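Local coordinates for twitching motility pilus retraction protein (Geobacter sulfurreducens PCA, PDB 5ZFQ) that probably hydrolyses ATP as a hexameric motor to drive retraction of the type IV pilus in twitching motility, at residues A[317-320]-A[326-329]. Numbering follows the deposited sequence.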
loop_
_atom_site.group_PDB
_atom_site.type_symbol
_atom_site.label_atom_id
_atom_site.label_comp_id
_atom_site.label_asym_id
_atom_site.label_seq_id
_atom_site.Cartn_x
_atom_site.Cartn_y
_atom_site.Cartn_z
ATOM N N ARG A 317 -5.863 19.861 -33.852
ATOM C CA ARG A 317 -5.776 18.417 -33.680
ATOM C C ARG A 317 -4.339 17.950 -33.887
ATOM O O ARG A 317 -3.869 17.041 -33.193
ATOM C CB ARG A 317 -6.704 17.680 -34.648
ATOM C CG ARG A 317 -8.169 17.972 -34.474
ATOM C CD ARG A 317 -9.015 17.045 -35.355
ATOM N NE ARG A 317 -10.418 17.448 -35.342
ATOM C CZ ARG A 317 -11.263 17.185 -34.348
ATOM N NH1 ARG A 317 -10.854 16.509 -33.276
ATOM N NH2 ARG A 317 -12.525 17.606 -34.424
ATOM N N ASN A 318 -3.652 18.578 -34.847
ATOM C CA ASN A 318 -2.237 18.299 -35.085
ATOM C C ASN A 318 -1.392 18.770 -33.885
ATOM O O ASN A 318 -0.536 18.029 -33.389
ATOM C CB ASN A 318 -1.762 18.951 -36.398
ATOM C CG ASN A 318 -2.348 18.272 -37.651
ATOM O OD1 ASN A 318 -3.309 17.488 -37.573
ATOM N ND2 ASN A 318 -1.779 18.586 -38.809
ATOM N N LEU A 319 -1.650 19.978 -33.393
ATOM C CA LEU A 319 -0.952 20.451 -32.202
ATOM C C LEU A 319 -1.082 19.479 -31.014
ATOM O O LEU A 319 -0.091 19.183 -30.344
ATOM C CB LEU A 319 -1.458 21.836 -31.801
ATOM C CG LEU A 319 -1.136 22.962 -32.788
ATOM C CD1 LEU A 319 -1.574 24.315 -32.208
ATOM C CD2 LEU A 319 0.349 22.955 -33.175
ATOM N N ILE A 320 -2.286 18.966 -30.759
ATOM C CA ILE A 320 -2.461 18.005 -29.669
ATOM C C ILE A 320 -1.682 16.700 -29.905
ATOM O O ILE A 320 -0.944 16.252 -29.030
ATOM C CB ILE A 320 -3.956 17.697 -29.426
ATOM C CG1 ILE A 320 -4.650 18.939 -28.865
ATOM C CG2 ILE A 320 -4.122 16.560 -28.440
ATOM C CD1 ILE A 320 -6.146 18.867 -28.872
ATOM N N HIS A 326 0.690 23.876 -25.577
ATOM C CA HIS A 326 0.790 25.304 -25.276
ATOM C C HIS A 326 0.395 26.183 -26.477
ATOM O O HIS A 326 -0.303 27.194 -26.329
ATOM C CB HIS A 326 2.219 25.643 -24.822
ATOM C CG HIS A 326 3.290 25.196 -25.783
ATOM N ND1 HIS A 326 3.397 23.897 -26.242
ATOM C CD2 HIS A 326 4.305 25.881 -26.365
ATOM C CE1 HIS A 326 4.427 23.803 -27.065
ATOM N NE2 HIS A 326 4.994 24.993 -27.161
ATOM N N GLN A 327 0.828 25.766 -27.667
ATOM C CA GLN A 327 0.581 26.505 -28.905
ATOM C C GLN A 327 -0.895 26.609 -29.328
ATOM O O GLN A 327 -1.243 27.448 -30.162
ATOM C CB GLN A 327 1.374 25.872 -30.048
ATOM C CG GLN A 327 2.882 25.964 -29.891
ATOM C CD GLN A 327 3.597 25.722 -31.200
ATOM O OE1 GLN A 327 2.991 25.789 -32.268
ATOM N NE2 GLN A 327 4.895 25.442 -31.128
ATOM N N ILE A 328 -1.750 25.760 -28.769
ATOM C CA ILE A 328 -3.171 25.796 -29.071
ATOM C C ILE A 328 -3.734 27.192 -28.847
ATOM O O ILE A 328 -4.565 27.676 -29.622
ATOM C CB ILE A 328 -3.950 24.759 -28.209
ATOM C CG1 ILE A 328 -3.771 23.348 -28.779
ATOM C CG2 ILE A 328 -5.441 25.097 -28.110
ATOM C CD1 ILE A 328 -4.268 22.254 -27.851
ATOM N N TYR A 329 -3.245 27.845 -27.799
ATOM C CA TYR A 329 -3.759 29.143 -27.370
ATOM C C TYR A 329 -3.720 30.191 -28.486
ATOM O O TYR A 329 -4.605 31.048 -28.590
ATOM C CB TYR A 329 -2.973 29.633 -26.154
ATOM C CG TYR A 329 -3.560 30.874 -25.530
ATOM C CD1 TYR A 329 -4.716 30.808 -24.749
ATOM C CD2 TYR A 329 -2.961 32.118 -25.725
ATOM C CE1 TYR A 329 -5.252 31.952 -24.181
ATOM C CE2 TYR A 329 -3.488 33.258 -25.159
ATOM C CZ TYR A 329 -4.632 33.176 -24.393
ATOM O OH TYR A 329 -5.142 34.328 -23.840
#
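With CG1 of Ile328 turned anti to its own carbonyl carbon (chi1 -78°) and the chain extended beyond it (chi2 169°), the longer branch of this isoleucine reaches across to Leu319 and Ile320. Its terminal CD1 comes to 3.5 Å from CG1 of Ile320, the two side chains meeting at a slant, and also lies 4.0 Å from CD1 of Ile320. Halfway along the same branch, CG1 of Ile328 rests 4.1 Å from CB of Leu319. Leu319 answers from the other helix: its CB points at 326-329, and with CG beside the backbone N (chi1 -67°) and the chain extended beyond it the CD1 methyl is carried onto the backbone, 3.7 Å from both C of Gln327 and N of Ile328. The methyl thus sits against the peptide link between Gln327 and Ile328, while CD2 of Leu319 faces OE1 of Gln327 at 4.0 Å. The Gln327 chain runs almost square to that of Leu319, and its CB meets CD1 of the leucine. No hydrogen bond joins the segments; the contact is made by van der Waals packing between two consecutive short helices, 314-321 and 328-333, which are joined by a short connection and follow strand 303-310, outermost in the chain's mixed sheet, in the presumed ATPase core. Ile263 on helix 259-268 packs against both isoleucines, and Met310 at the end of that strand touches Ile328. Shortening Ile328 to an alanine would remove CG1 and CD1, and is likely to leave a gap beside Ile320 CG1 and Leu319 CB. Gln327 is exposed to solvent, whereas on helix 314-321 Arg317 packs on Ala364 and Asn318 on Pro369, both of a neighbouring subunit.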